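Local coordinates for protein heavy metal cation tricomponent efflux pump ZneA(CzcA-like) (Cupriavidus metallidurans, PDB 4K0J) that probably exports zinc and related heavy-metal cations across the inner membrane in exchange for protons, as an RND-family pump of a tripartite efflux system, at residues Y39-Q52 with A123-G135. Residues are numbered along the deposited sequence; the frame is centred on the assembly and turned at random.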
ATOM      1  N   TYR C  39     -14.533 -24.134   2.376  1.00 48.81           N
ATOM      2  CA  TYR C  39     -13.434 -24.584   1.542  1.00 39.62           C
ATOM      3  C   TYR C  39     -12.443 -23.441   1.488  1.00 45.76           C
ATOM      4  O   TYR C  39     -12.590 -22.529   0.675  1.00 46.30           O
ATOM      5  CB  TYR C  39     -13.931 -24.914   0.135  1.00 45.57           C
ATOM      6  CG  TYR C  39     -12.996 -25.799  -0.666  1.00 48.61           C
ATOM      7  CD1 TYR C  39     -13.327 -27.118  -0.934  1.00 47.84           C
ATOM      8  CD2 TYR C  39     -11.787 -25.315  -1.154  1.00 44.83           C
ATOM      9  CE1 TYR C  39     -12.487 -27.929  -1.661  1.00 53.38           C
ATOM     10  CE2 TYR C  39     -10.938 -26.122  -1.880  1.00 43.25           C
ATOM     11  CZ  TYR C  39     -11.291 -27.431  -2.132  1.00 49.78           C
ATOM     12  OH  TYR C  39     -10.453 -28.251  -2.860  1.00 48.27           O
ATOM     13  N   PRO C  40     -11.434 -23.480   2.368  1.00 52.88           N
ATOM     14  CA  PRO C  40     -10.448 -22.409   2.543  1.00 57.34           C
ATOM     15  C   PRO C  40      -9.786 -22.040   1.225  1.00 52.09           C
ATOM     16  O   PRO C  40      -9.603 -22.921   0.387  1.00 43.03           O
ATOM     17  CB  PRO C  40      -9.417 -23.038   3.480  1.00 62.59           C
ATOM     18  CG  PRO C  40     -10.159 -24.095   4.202  1.00 62.73           C
ATOM     19  CD  PRO C  40     -11.146 -24.640   3.228  1.00 59.20           C
ATOM     20  N   ASP C  41      -9.444 -20.767   1.042  1.00 50.69           N
ATOM     21  CA  ASP C  41      -8.774 -20.329  -0.177  1.00 44.21           C
ATOM     22  C   ASP C  41      -7.421 -21.023  -0.298  1.00 58.32           C
ATOM     23  O   ASP C  41      -6.388 -20.492   0.117  1.00 52.24           O
ATOM     24  CB  ASP C  41      -8.612 -18.811  -0.202  1.00 46.68           C
ATOM     25  CG  ASP C  41      -8.412 -18.269  -1.604  1.00 60.95           C
ATOM     26  OD1 ASP C  41      -9.152 -17.337  -1.989  1.00 67.32           O
ATOM     27  OD2 ASP C  41      -7.513 -18.765  -2.317  1.00 59.54           O
ATOM     28  N   ILE C  42      -7.460 -22.224  -0.867  1.00 70.47           N
ATOM     29  CA  ILE C  42      -6.294 -23.084  -1.033  1.00 61.98           C
ATOM     30  C   ILE C  42      -5.266 -22.432  -1.942  1.00 57.19           C
ATOM     31  O   ILE C  42      -4.064 -22.612  -1.763  1.00 57.70           O
ATOM     32  CB  ILE C  42      -6.717 -24.444  -1.632  1.00 56.17           C
ATOM     33  CG1 ILE C  42      -7.656 -25.171  -0.671  1.00 62.98           C
ATOM     34  CG2 ILE C  42      -5.521 -25.309  -1.938  1.00 59.19           C
ATOM     35  CD1 ILE C  42      -7.156 -25.209   0.757  1.00 70.20           C
ATOM     36  N   ALA C  43      -5.761 -21.655  -2.901  1.00 51.71           N
ATOM     37  CA  ALA C  43      -4.939 -21.023  -3.930  1.00 49.47           C
ATOM     38  C   ALA C  43      -3.743 -20.249  -3.396  1.00 51.30           C
ATOM     39  O   ALA C  43      -3.729 -19.814  -2.243  1.00 66.49           O
ATOM     40  CB  ALA C  43      -5.795 -20.104  -4.772  1.00 53.51           C
ATOM     41  N   ASP C  44      -2.745 -20.078  -4.259  1.00 42.98           N
ATOM     42  CA  ASP C  44      -1.604 -19.225  -3.977  1.00 53.67           C
ATOM     43  C   ASP C  44      -1.822 -17.884  -4.670  1.00 55.93           C
ATOM     44  O   ASP C  44      -2.696 -17.760  -5.528  1.00 56.09           O
ATOM     45  CB  ASP C  44      -0.319 -19.885  -4.472  1.00 67.45           C
ATOM     46  CG  ASP C  44      -0.114 -21.270  -3.885  1.00 85.73           C
ATOM     47  OD1 ASP C  44       0.346 -22.169  -4.623  1.00 90.96           O
ATOM     48  OD2 ASP C  44      -0.413 -21.459  -2.686  1.00 89.64           O
ATOM     49  N   THR C  45      -1.033 -16.883  -4.297  1.00 52.53           N
ATOM     50  CA  THR C  45      -1.176 -15.551  -4.869  1.00 41.25           C
ATOM     51  C   THR C  45      -0.728 -15.515  -6.327  1.00 63.87           C
ATOM     52  O   THR C  45       0.468 -15.527  -6.621  1.00 65.84           O
ATOM     53  CB  THR C  45      -0.363 -14.533  -4.083  1.00 47.96           C
ATOM     54  OG1 THR C  45      -0.448 -14.844  -2.689  1.00 62.69           O
ATOM     55  CG2 THR C  45      -0.901 -13.133  -4.323  1.00 45.81           C
ATOM     56  N   THR C  46      -1.698 -15.463  -7.237  1.00 66.26           N
ATOM     57  CA  THR C  46      -1.414 -15.476  -8.670  1.00 52.61           C
ATOM     58  C   THR C  46      -2.151 -14.388  -9.441  1.00 42.99           C
ATOM     59  O   THR C  46      -3.173 -13.872  -8.990  1.00 47.46           O
ATOM     60  CB  THR C  46      -1.756 -16.841  -9.300  1.00 40.23           C
ATOM     61  OG1 THR C  46      -1.655 -16.743 -10.724  1.00 39.93           O
ATOM     62  CG2 THR C  46      -3.171 -17.266  -8.929  1.00 35.87           C
ATOM     63  N   SER C  47      -1.623 -14.047 -10.608  1.00 36.59           N
ATOM     64  CA  SER C  47      -2.264 -13.086 -11.489  1.00 39.41           C
ATOM     65  C   SER C  47      -1.759 -13.282 -12.908  1.00 38.07           C
ATOM     66  O   SER C  47      -0.579 -13.570 -13.122  1.00 48.48           O
ATOM     67  CB  SER C  47      -1.993 -11.657 -11.025  1.00 36.80           C
ATOM     68  OG  SER C  47      -2.746 -10.735 -11.786  1.00 35.94           O
ATOM     69  N   GLN C  48      -2.655 -13.144 -13.879  1.00 37.46           N
ATOM     70  CA  GLN C  48      -2.285 -13.331 -15.281  1.00 42.03           C
ATOM     71  C   GLN C  48      -2.564 -12.094 -16.140  1.00 41.90           C
ATOM     72  O   GLN C  48      -3.531 -11.358 -15.913  1.00 32.89           O
ATOM     73  CB  GLN C  48      -2.941 -14.588 -15.877  1.00 32.15           C
ATOM     74  CG  GLN C  48      -4.343 -14.878 -15.353  1.00 54.99           C
ATOM     75  CD  GLN C  48      -5.028 -16.015 -16.089  1.00 51.09           C
ATOM     76  OE1 GLN C  48      -4.480 -16.571 -17.040  1.00 43.88           O
ATOM     77  NE2 GLN C  48      -6.238 -16.364 -15.654  1.00 45.55           N
ATOM     78  N   VAL C  49      -1.685 -11.869 -17.115  1.00 40.51           N
ATOM     79  CA  VAL C  49      -1.825 -10.764 -18.060  1.00 45.39           C
ATOM     80  C   VAL C  49      -2.308 -11.248 -19.428  1.00 42.25           C
ATOM     81  O   VAL C  49      -1.801 -12.228 -19.972  1.00 45.65           O
ATOM     82  CB  VAL C  49      -0.511  -9.945 -18.204  1.00 45.10           C
ATOM     83  CG1 VAL C  49       0.703 -10.847 -18.151  1.00 37.08           C
ATOM     84  CG2 VAL C  49      -0.512  -9.131 -19.495  1.00 47.03           C
ATOM     85  N   VAL C  50      -3.302 -10.552 -19.968  1.00 32.34           N
ATOM     86  CA  VAL C  50      -3.922 -10.952 -21.217  1.00 49.97           C
ATOM     87  C   VAL C  50      -3.610  -9.952 -22.322  1.00 65.49           C
ATOM     88  O   VAL C  50      -4.094  -8.818 -22.303  1.00 69.34           O
ATOM     89  CB  VAL C  50      -5.449 -11.058 -21.064  1.00 43.05           C
ATOM     90  CG1 VAL C  50      -6.042 -11.863 -22.205  1.00 28.79           C
ATOM     91  CG2 VAL C  50      -5.799 -11.688 -19.730  1.00 29.49           C
ATOM     92  N   THR C  51      -2.785 -10.375 -23.277  1.00 69.85           N
ATOM     93  CA  THR C  51      -2.554  -9.591 -24.480  1.00 57.84           C
ATOM     94  C   THR C  51      -3.385 -10.207 -25.592  1.00 48.87           C
ATOM     95  O   THR C  51      -2.965 -11.176 -26.223  1.00 38.03           O
ATOM     96  CB  THR C  51      -1.071  -9.591 -24.905  1.00 53.78           C
ATOM     97  OG1 THR C  51      -0.237  -9.292 -23.779  1.00 55.87           O
ATOM     98  CG2 THR C  51      -0.837  -8.550 -25.983  1.00 46.40           C
ATOM     99  N   GLN C  52      -4.571  -9.651 -25.820  1.00 51.11           N
ATOM    100  CA  GLN C  52      -5.501 -10.207 -26.796  1.00 54.68           C
ATOM    101  C   GLN C  52      -5.463  -9.486 -28.139  1.00 63.84           C
ATOM    102  O   GLN C  52      -5.709  -8.287 -28.214  1.00 77.31           O
ATOM    103  CB  GLN C  52      -6.927 -10.186 -26.246  1.00 52.59           C
ATOM    104  CG  GLN C  52      -7.994 -10.406 -27.301  1.00 59.32           C
ATOM    105  CD  GLN C  52      -9.383 -10.548 -26.712  1.00 71.68           C
ATOM    106  OE1 GLN C  52      -9.541 -10.760 -25.510  1.00 76.10           O
ATOM    107  NE2 GLN C  52     -10.398 -10.434 -27.558  1.00 76.72           N
ATOM    108  N   ALA C 123       1.013  -3.666 -28.865  1.00 54.86           N
ATOM    109  CA  ALA C 123       0.163  -4.590 -28.124  1.00 50.20           C
ATOM    110  C   ALA C 123      -0.478  -3.907 -26.920  1.00 59.06           C
ATOM    111  O   ALA C 123       0.032  -2.906 -26.411  1.00 61.63           O
ATOM    112  CB  ALA C 123       0.951  -5.802 -27.681  1.00 40.43           C
ATOM    113  N   GLN C 124      -1.599  -4.458 -26.467  1.00 54.33           N
ATOM    114  CA  GLN C 124      -2.357  -3.865 -25.372  1.00 54.55           C
ATOM    115  C   GLN C 124      -2.598  -4.848 -24.216  1.00 62.14           C
ATOM    116  O   GLN C 124      -3.715  -5.333 -24.027  1.00 60.93           O
ATOM    117  CB  GLN C 124      -3.687  -3.302 -25.897  1.00 55.63           C
ATOM    118  CG  GLN C 124      -4.425  -4.200 -26.905  1.00 61.23           C
ATOM    119  CD  GLN C 124      -3.998  -3.970 -28.353  1.00 64.08           C
ATOM    120  OE1 GLN C 124      -2.984  -3.323 -28.624  1.00 57.54           O
ATOM    121  NE2 GLN C 124      -4.780  -4.501 -29.290  1.00 62.40           N
ATOM    122  N   PRO C 125      -1.545  -5.133 -23.428  1.00 73.49           N
ATOM    123  CA  PRO C 125      -1.617  -6.126 -22.344  1.00 80.89           C
ATOM    124  C   PRO C 125      -2.428  -5.655 -21.138  1.00 84.52           C
ATOM    125  O   PRO C 125      -2.158  -4.589 -20.583  1.00 89.10           O
ATOM    126  CB  PRO C 125      -0.150  -6.319 -21.951  1.00 86.43           C
ATOM    127  CG  PRO C 125       0.504  -5.031 -22.307  1.00 84.69           C
ATOM    128  CD  PRO C 125      -0.202  -4.534 -23.540  1.00 78.03           C
ATOM    129  N   SER C 126      -3.404  -6.463 -20.736  1.00 78.83           N
ATOM    130  CA  SER C 126      -4.299  -6.115 -19.636  1.00 61.98           C
ATOM    131  C   SER C 126      -4.123  -7.059 -18.444  1.00 62.39           C
ATOM    132  O   SER C 126      -3.368  -8.025 -18.517  1.00 69.60           O
ATOM    133  CB  SER C 126      -5.749  -6.138 -20.125  1.00 47.09           C
ATOM    134  OG  SER C 126      -6.656  -6.346 -19.057  1.00 48.78           O
ATOM    135  N   LEU C 127      -4.819  -6.775 -17.347  1.00 54.69           N
ATOM    136  CA  LEU C 127      -4.762  -7.638 -16.174  1.00 43.90           C
ATOM    137  C   LEU C 127      -6.085  -8.365 -15.960  1.00 39.55           C
ATOM    138  O   LEU C 127      -7.152  -7.764 -16.039  1.00 45.11           O
ATOM    139  CB  LEU C 127      -4.402  -6.831 -14.933  1.00 37.24           C
ATOM    140  CG  LEU C 127      -3.426  -7.524 -13.985  1.00 37.82           C
ATOM    141  CD1 LEU C 127      -2.126  -7.797 -14.700  1.00 37.75           C
ATOM    142  CD2 LEU C 127      -3.180  -6.666 -12.763  1.00 54.16           C
ATOM    143  N   ASP C 128      -6.010  -9.665 -15.697  1.00 38.84           N
ATOM    144  CA  ASP C 128      -7.204 -10.463 -15.441  1.00 38.70           C
ATOM    145  C   ASP C 128      -7.828 -10.047 -14.106  1.00 30.44           C
ATOM    146  O   ASP C 128      -7.150  -9.466 -13.267  1.00 31.64           O
ATOM    147  CB  ASP C 128      -6.859 -11.960 -15.445  1.00 43.50           C
ATOM    148  CG  ASP C 128      -6.341 -12.451 -14.098  1.00 59.11           C
ATOM    149  OD1 ASP C 128      -6.824 -13.501 -13.620  1.00 73.30           O
ATOM    150  OD2 ASP C 128      -5.443 -11.803 -13.520  1.00 55.25           O
ATOM    151  N   PRO C 129      -9.128 -10.325 -13.916  1.00 29.43           N
ATOM    152  CA  PRO C 129      -9.818 -10.016 -12.656  1.00 34.65           C
ATOM    153  C   PRO C 129      -9.166 -10.641 -11.420  1.00 35.65           C
ATOM    154  O   PRO C 129      -8.602 -11.732 -11.495  1.00 37.41           O
ATOM    155  CB  PRO C 129     -11.229 -10.594 -12.875  1.00 33.58           C
ATOM    156  CG  PRO C 129     -11.135 -11.453 -14.096  1.00 27.59           C
ATOM    157  CD  PRO C 129     -10.063 -10.840 -14.929  1.00 30.95           C
ATOM    158  N   LEU C 130      -9.250  -9.944 -10.291  1.00 31.32           N
ATOM    159  CA  LEU C 130      -8.630 -10.402  -9.051  1.00 45.86           C
ATOM    160  C   LEU C 130      -9.512 -11.414  -8.322  1.00 48.23           C
ATOM    161  O   LEU C 130     -10.315 -11.064  -7.449  1.00 39.61           O
ATOM    162  CB  LEU C 130      -8.293  -9.221  -8.136  1.00 33.68           C
ATOM    163  CG  LEU C 130      -7.558  -9.556  -6.837  1.00 35.03           C
ATOM    164  CD1 LEU C 130      -6.257 -10.276  -7.115  1.00 35.68           C
ATOM    165  CD2 LEU C 130      -7.298  -8.302  -6.023  1.00 40.18           C
ATOM    166  N   THR C 131      -9.345 -12.678  -8.692  1.00 51.37           N
ATOM    167  CA  THR C 131     -10.131 -13.760  -8.128  1.00 49.53           C
ATOM    168  C   THR C 131      -9.266 -15.000  -7.963  1.00 52.24           C
ATOM    169  O   THR C 131      -8.268 -15.167  -8.660  1.00 67.17           O
ATOM    170  CB  THR C 131     -11.345 -14.095  -9.026  1.00 49.03           C
ATOM    171  OG1 THR C 131     -11.943 -15.320  -8.594  1.00 46.38           O
ATOM    172  CG2 THR C 131     -10.916 -14.251 -10.476  1.00 53.86           C
ATOM    173  N   SER C 132      -9.651 -15.854  -7.022  1.00 44.24           N
ATOM    174  CA  SER C 132      -9.000 -17.133  -6.808  1.00 32.19           C
ATOM    175  C   SER C 132      -9.576 -18.144  -7.784  1.00 34.13           C
ATOM    176  O   SER C 132     -10.716 -17.994  -8.233  1.00 31.77           O
ATOM    177  CB  SER C 132      -9.238 -17.598  -5.371  1.00 54.41           C
ATOM    178  OG  SER C 132      -8.879 -18.953  -5.193  1.00 52.05           O
ATOM    179  N   PRO C 133      -8.795 -19.183  -8.124  1.00 31.22           N
ATOM    180  CA  PRO C 133      -9.284 -20.299  -8.940  1.00 30.31           C
ATOM    181  C   PRO C 133     -10.486 -21.008  -8.320  1.00 36.23           C
ATOM    182  O   PRO C 133     -11.108 -21.839  -8.980  1.00 46.32           O
ATOM    183  CB  PRO C 133      -8.084 -21.248  -8.986  1.00 31.13           C
ATOM    184  CG  PRO C 133      -7.197 -20.807  -7.871  1.00 32.63           C
ATOM    185  CD  PRO C 133      -7.366 -19.332  -7.819  1.00 32.48           C
ATOM    186  N   ILE C 134     -10.794 -20.691  -7.066  1.00 35.20           N
ATOM    187  CA  ILE C 134     -12.007 -21.174  -6.418  1.00 37.40           C
ATOM    188  C   ILE C 134     -12.999 -20.037  -6.179  1.00 34.80           C
ATOM    189  O   ILE C 134     -13.837 -20.112  -5.281  1.00 34.00           O
ATOM    190  CB  ILE C 134     -11.704 -21.843  -5.070  1.00 52.00           C
ATOM    191  CG1 ILE C 134     -11.156 -20.825  -4.072  1.00 54.23           C
ATOM    192  CG2 ILE C 134     -10.728 -22.989  -5.252  1.00 69.22           C
ATOM    193  CD1 ILE C 134     -11.264 -21.280  -2.641  1.00 61.56           C
ATOM    194  N   GLY C 135     -12.903 -18.986  -6.987  1.00 29.81           N
ATOM    195  CA  GLY C 135     -13.777 -17.841  -6.842  1.00 29.50           C
ATOM    196  C   GLY C 135     -15.074 -17.973  -7.615  1.00 39.68           C
ATOM    197  O   GLY C 135     -15.978 -17.157  -7.461  1.00 52.51           O
TER
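V50 and S126 form an antiparallel hydrogen-bonded pair, V50 N to S126 O and S126 N to V50 O both 2.9 Å, and V49 faces L127 as the adjoining non-hydrogen-bonded pair. This short pairing places 126-127 at the edge of an antiparallel sheet, with 46-52 between it and strand 90-97. On the V49 side, V49 CG2 lies beside P125 CB (3.8 Å), in a ring that is poorly ordered, while L127 reaches on to helix 103-113. Just past the strand, D128 keeps hold of Q48 without forming a further bridge. D128 N gives a nearly linear bond to Q48 O (3.0 Å). The carboxylate folds back: with chi1 at 85°, CG sits between the backbone N and carbonyl carbon, and D128 OD2 takes the N-H of Q48 N at 3.1 Å from well above the carboxylate plane. Further along, D41 swings its carboxylate to S132, where S132 OG donates to D41 OD2 at 3.2 Å. The same OG accepts from I134 N, an ST turn at the start of the type I turn S132-G135. That turn sends I134 CD1 against D41 CA (3.6 Å), and P133 CG lies 3.5 Å from A43 CB. D128 OD2 also meets R107 in a salt bridge, which would probably keep D128 ionised; one carboxylate thus ties the sheet edge to helix 103-113, standing in for a backbone carbonyl where regular pairing ends.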